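Local coordinates for probable enoyl-CoA hydratase/isomerase (Pseudomonas aeruginosa PAO1, PDB 5YLO) that catalyses the isomerisation of Δ3-enoyl-CoA to Δ2-enoyl-CoA and is probably involved in the metabolism of unsaturated fatty acids, at the interface of chains A and B. Sequence-based numbering; all coordinates share one arbitrary frame. Chains: chain A/B, Probable enoyl-CoA hydratase/isomerase.

Contact 1: the interface of chains A and B. Residues chain A 137, 142, 145, 166; chain B 206, 209-210, 213.
A:Tyr137 and A:Tyr142, both from loops of chain A, lay their rings against B:Pro206, just before helix 207-220 of chain B, and B:Ala209 in its first turn. The site is a subunit interface of a crotonase-fold isomerase, probably one of the contacts that build its trimer. Two aliphatic groups cap the tyrosines. B:Pro206 CD lies over one face of the A:Tyr137 ring, displaced toward the rim and 3.5 Å from CD1. The methyl CB of B:Ala209 sits squarely over the centre of the A:Tyr142 ring, 3.6 Å from CE2. Both are CH-pi contacts.

A:Phe166 and B:Phe210 run antiparallel alongside each other with their rings tilted by about 36°, each over the rim of the other, and CD1 comes 3.5 Å from CD1; this is not a parallel stack. On the other face of B:Phe210, the carbonyl O of B:Pro206 stands over the ring centre, and the phenol OH of A:Tyr142 lies in the ring plane at its edge. Backbone carbonyl and A:Phe166 thus sandwich this ring and should restrict its tilt.

The polar part centres on the hydroxyl of B:Thr213. Its OG1 hydrogen-bonds the OH of A:Tyr142 at 2.6 Å, donor and acceptor not being distinguishable. With OG1 beside the backbone N (chi1 -72°), the hydroxyl also reaches back to the carbonyl O of B:Ala209, at 3.1 Å and from above the carbonyl plane. A:Asp145 points its carboxylate OD2 at the same hydroxyl, but the modelled separation is too short to be trusted. The methyl CG2 of B:Thr213 turns instead to A:Phe166, 3.6 Å from CE1.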
loop_
_atom_site.group_PDB
_atom_site.type_symbol
_atom_site.label_atom_id
_atom_site.label_comp_id
_atom_site.label_asym_id
_atom_site.label_seq_id
_atom_site.Cartn_x
_atom_site.Cartn_y
_atom_site.Cartn_z
ATOM N N TYR A 137 17.660 -13.527 -0.623
ATOM C CA TYR A 137 18.594 -14.442 0.024
ATOM C C TYR A 137 17.953 -15.817 0.188
ATOM O O TYR A 137 16.889 -15.942 0.800
ATOM C CB TYR A 137 19.014 -13.869 1.375
ATOM C CG TYR A 137 20.044 -14.683 2.134
ATOM C CD1 TYR A 137 21.146 -15.229 1.490
ATOM C CD2 TYR A 137 19.926 -14.876 3.506
ATOM C CE1 TYR A 137 22.091 -15.962 2.187
ATOM C CE2 TYR A 137 20.865 -15.606 4.210
ATOM C CZ TYR A 137 21.946 -16.146 3.547
ATOM O OH TYR A 137 22.884 -16.874 4.244
ATOM N N TYR A 142 21.615 -15.777 -4.031
ATOM C CA TYR A 142 20.820 -14.553 -3.986
ATOM C C TYR A 142 20.201 -14.326 -5.357
ATOM O O TYR A 142 20.923 -14.146 -6.344
ATOM C CB TYR A 142 21.677 -13.353 -3.572
ATOM C CG TYR A 142 20.878 -12.201 -3.009
ATOM C CD1 TYR A 142 20.260 -11.283 -3.849
ATOM C CD2 TYR A 142 20.742 -12.032 -1.638
ATOM C CE1 TYR A 142 19.529 -10.231 -3.338
ATOM C CE2 TYR A 142 20.013 -10.981 -1.117
ATOM C CZ TYR A 142 19.409 -10.084 -1.973
ATOM O OH TYR A 142 18.682 -9.036 -1.460
ATOM N N ASP A 145 16.835 -9.353 -7.894
ATOM C CA ASP A 145 15.899 -8.628 -7.045
ATOM C C ASP A 145 15.293 -7.410 -7.731
ATOM O O ASP A 145 14.675 -6.580 -7.058
ATOM C CB ASP A 145 16.591 -8.208 -5.744
ATOM C CG ASP A 145 17.836 -7.369 -5.988
ATOM O OD1 ASP A 145 18.484 -7.552 -7.040
ATOM O OD2 ASP A 145 18.171 -6.528 -5.127
ATOM N N PHE A 166 15.366 -10.531 2.756
ATOM C CA PHE A 166 16.588 -10.590 3.550
ATOM C C PHE A 166 16.734 -11.889 4.328
ATOM O O PHE A 166 17.862 -12.348 4.540
ATOM C CB PHE A 166 16.656 -9.404 4.517
ATOM C CG PHE A 166 16.752 -8.064 3.835
ATOM C CD1 PHE A 166 17.047 -7.974 2.483
ATOM C CD2 PHE A 166 16.557 -6.894 4.549
ATOM C CE1 PHE A 166 17.136 -6.745 1.857
ATOM C CE2 PHE A 166 16.646 -5.660 3.929
ATOM C CZ PHE A 166 16.936 -5.586 2.581
ATOM N N PRO B 206 24.182 -11.849 3.263
ATOM C CA PRO B 206 25.069 -11.005 2.449
ATOM C C PRO B 206 24.724 -9.527 2.558
ATOM O O PRO B 206 23.743 -9.063 1.969
ATOM C CB PRO B 206 24.847 -11.537 1.027
ATOM C CG PRO B 206 23.464 -12.104 1.050
ATOM C CD PRO B 206 23.239 -12.631 2.442
ATOM N N ALA B 209 24.487 -7.422 -0.785
ATOM C CA ALA B 209 23.281 -7.603 -1.583
ATOM C C ALA B 209 22.096 -6.886 -0.951
ATOM O O ALA B 209 21.249 -6.331 -1.661
ATOM C CB ALA B 209 22.985 -9.091 -1.756
ATOM N N PHE B 210 22.024 -6.881 0.382
ATOM C CA PHE B 210 20.949 -6.163 1.058
ATOM C C PHE B 210 21.021 -4.671 0.759
ATOM O O PHE B 210 19.987 -4.017 0.577
ATOM C CB PHE B 210 21.012 -6.405 2.569
ATOM C CG PHE B 210 20.902 -7.855 2.971
ATOM C CD1 PHE B 210 20.378 -8.805 2.107
ATOM C CD2 PHE B 210 21.317 -8.264 4.230
ATOM C CE1 PHE B 210 20.281 -10.133 2.489
ATOM C CE2 PHE B 210 21.221 -9.589 4.616
ATOM C CZ PHE B 210 20.702 -10.524 3.745
ATOM N N THR B 213 19.714 -4.153 -2.685
ATOM C CA THR B 213 18.279 -4.419 -2.649
ATOM C C THR B 213 17.526 -3.300 -1.942
ATOM O O THR B 213 16.450 -2.885 -2.391
ATOM C CB THR B 213 18.012 -5.762 -1.967
ATOM O OG1 THR B 213 18.422 -6.829 -2.832
ATOM C CG2 THR B 213 16.531 -5.921 -1.637
#

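Contact 2: the interface of chains A and B. Residues chain A 159, 162-163, 166-167; chain B 123-125, 198, 202.
Helix 158-166 of chain A, with A:Leu167 just beyond it, packs against strand 124-128, the preceding loop residue B:Asp123 and helix 191-204 of chain B. Across this likely trimer interface of the enoyl-CoA hydratase/isomerase family, B:Phe124 presents the rim of its ring to the helix. Its CE1 meets A:Arg163 CG at 3.4 Å and its CZ meets A:Lys162 CB at 3.6 Å. The carbonyl O of A:Lys162, N of A:Arg163 and CD2 of A:Phe166 all lie at the ring edge, in its plane. From its own chain, B:Phe198 CZ covers the centre of one face and so backs the ring.

Charged groups flank this apolar wedge. The extended A:Lys162 brings NZ to B:Asp123 OD1 at 2.7 Å, a hydrogen-bonded salt bridge approaching 46° out of the carboxylate plane. A:Glu159, with CG anti to the backbone N (chi1 -179°), stretches to the strand, where its OE1 accepts the backbone N-H of B:Arg125 at 3.0 Å, again from above the carboxylate plane. Its OE2 forms a longer salt bridge to B:Arg125 NH2, 3.5 Å away, and water 1 also joins these two atoms.

Within chain A, A:Arg163 NH2 makes a loose salt bridge to A:Glu159 OE1, while NH1 rests 3.4 Å from B:Phe198 CE1. Further along, the methyl CD2 of B:Leu202 abuts A:Phe166 CB at 3.7 Å.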
loop_
_atom_site.group_PDB
_atom_site.type_symbol
_atom_site.label_atom_id
_atom_site.label_comp_id
_atom_site.label_asym_id
_atom_site.label_seq_id
_atom_site.Cartn_x
_atom_site.Cartn_y
_atom_site.Cartn_z
ATOM N N GLU A 159 8.149 -3.575 5.086
ATOM C CA GLU A 159 8.777 -4.474 6.052
ATOM C C GLU A 159 8.583 -5.936 5.661
ATOM O O GLU A 159 9.536 -6.725 5.673
ATOM C CB GLU A 159 8.227 -4.214 7.456
ATOM C CG GLU A 159 8.860 -5.101 8.524
ATOM C CD GLU A 159 8.377 -4.788 9.929
ATOM O OE1 GLU A 159 8.966 -5.326 10.890
ATOM O OE2 GLU A 159 7.412 -4.009 10.076
ATOM N N LYS A 162 10.800 -6.936 2.996
ATOM C CA LYS A 162 12.192 -7.061 3.410
ATOM C C LYS A 162 12.433 -8.322 4.230
ATOM O O LYS A 162 13.548 -8.853 4.225
ATOM C CB LYS A 162 12.624 -5.821 4.193
ATOM C CG LYS A 162 12.624 -4.545 3.365
ATOM C CD LYS A 162 12.941 -3.329 4.214
ATOM C CE LYS A 162 12.834 -2.053 3.400
ATOM N NZ LYS A 162 13.016 -0.851 4.255
ATOM N N ARG A 163 11.411 -8.816 4.936
ATOM C CA ARG A 163 11.545 -10.105 5.606
ATOM C C ARG A 163 11.740 -11.225 4.593
ATOM O O ARG A 163 12.592 -12.101 4.779
ATOM C CB ARG A 163 10.322 -10.386 6.479
ATOM C CG ARG A 163 10.270 -9.589 7.771
ATOM C CD ARG A 163 9.139 -10.052 8.678
ATOM N NE ARG A 163 9.030 -9.208 9.864
ATOM C CZ ARG A 163 9.675 -9.433 11.006
ATOM N NH1 ARG A 163 10.476 -10.483 11.122
ATOM N NH2 ARG A 163 9.516 -8.609 12.032
ATOM N N PHE A 166 15.366 -10.531 2.756
ATOM C CA PHE A 166 16.588 -10.590 3.550
ATOM C C PHE A 166 16.734 -11.889 4.328
ATOM O O PHE A 166 17.862 -12.348 4.540
ATOM C CB PHE A 166 16.656 -9.404 4.517
ATOM C CG PHE A 166 16.752 -8.064 3.835
ATOM C CD1 PHE A 166 17.047 -7.974 2.483
ATOM C CD2 PHE A 166 16.557 -6.894 4.549
ATOM C CE1 PHE A 166 17.136 -6.745 1.857
ATOM C CE2 PHE A 166 16.646 -5.660 3.929
ATOM C CZ PHE A 166 16.936 -5.586 2.581
ATOM N N LEU A 167 15.633 -12.496 4.758
ATOM C CA LEU A 167 15.702 -13.795 5.407
ATOM C C LEU A 167 15.691 -14.905 4.365
ATOM O O LEU A 167 15.095 -14.775 3.293
ATOM C CB LEU A 167 14.535 -13.982 6.375
ATOM C CG LEU A 167 14.381 -12.905 7.445
ATOM C CD1 LEU A 167 13.258 -13.272 8.397
ATOM C CD2 LEU A 167 15.691 -12.713 8.191
ATOM N N ASP B 123 14.147 -0.575 9.037
ATOM C CA ASP B 123 13.576 -1.562 8.126
ATOM C C ASP B 123 12.578 -2.461 8.844
ATOM O O ASP B 123 11.536 -2.816 8.281
ATOM C CB ASP B 123 14.687 -2.397 7.489
ATOM C CG ASP B 123 15.598 -1.572 6.606
ATOM O OD1 ASP B 123 15.102 -0.598 6.003
ATOM O OD2 ASP B 123 16.804 -1.889 6.519
ATOM N N PHE B 124 12.875 -2.835 10.083
ATOM C CA PHE B 124 12.043 -3.757 10.836
ATOM C C PHE B 124 11.695 -3.151 12.185
ATOM O O PHE B 124 12.418 -2.298 12.707
ATOM C CB PHE B 124 12.750 -5.101 11.026
ATOM C CG PHE B 124 13.159 -5.754 9.737
ATOM C CD1 PHE B 124 12.261 -6.530 9.025
ATOM C CD2 PHE B 124 14.440 -5.589 9.235
ATOM C CE1 PHE B 124 12.634 -7.132 7.838
ATOM C CE2 PHE B 124 14.818 -6.191 8.049
ATOM C CZ PHE B 124 13.913 -6.964 7.350
ATOM N N ARG B 125 10.572 -3.599 12.745
ATOM C CA ARG B 125 10.121 -3.143 14.054
ATOM C C ARG B 125 9.630 -4.337 14.855
ATOM O O ARG B 125 8.673 -5.007 14.456
ATOM C CB ARG B 125 9.018 -2.087 13.928
ATOM C CG ARG B 125 9.544 -0.668 13.799
ATOM C CD ARG B 125 8.502 0.267 13.207
ATOM N NE ARG B 125 8.005 -0.220 11.923
ATOM C CZ ARG B 125 8.662 -0.106 10.775
ATOM N NH1 ARG B 125 9.852 0.478 10.744
ATOM N NH2 ARG B 125 8.132 -0.581 9.655
ATOM N N PHE B 198 16.914 -12.045 15.769
ATOM C CA PHE B 198 16.520 -11.544 14.457
ATOM C C PHE B 198 17.672 -10.802 13.790
ATOM O O PHE B 198 17.969 -11.024 12.610
ATOM C CB PHE B 198 15.288 -10.646 14.582
ATOM C CG PHE B 198 14.808 -10.089 13.271
ATOM C CD1 PHE B 198 14.345 -10.932 12.272
ATOM C CD2 PHE B 198 14.812 -8.722 13.039
ATOM C CE1 PHE B 198 13.904 -10.425 11.063
ATOM C CE2 PHE B 198 14.370 -8.207 11.830
ATOM C CZ PHE B 198 13.916 -9.061 10.842
ATOM N N LEU B 202 19.967 -11.654 10.184
ATOM C CA LEU B 202 20.225 -10.558 9.258
ATOM C C LEU B 202 21.721 -10.325 9.099
ATOM O O LEU B 202 22.215 -10.127 7.983
ATOM C CB LEU B 202 19.538 -9.281 9.741
ATOM C CG LEU B 202 18.040 -9.119 9.484
ATOM C CD1 LEU B 202 17.538 -7.853 10.155
ATOM C CD2 LEU B 202 17.759 -9.079 7.993
HETATM O O HOH W 1 5.525 -2.296 10.025
#

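About 11 Å separates the centres of contact 1 and contact 2, measured between their C-alpha atoms, and A:Phe166 belongs to both. From the end of helix 158-166 it turns its ring to helix 207-220 of chain B in contact 1, and its CB and opposite ring edge to helix 191-204 and strand 124-128 in contact 2. The two therefore form one continuous seam; both mix aromatic packing with polar contacts, and the salt bridges lie in contact 2. The interface is not an exact two-fold, as expected if the three copies of the deposited assembly join head to tail in a closed ring.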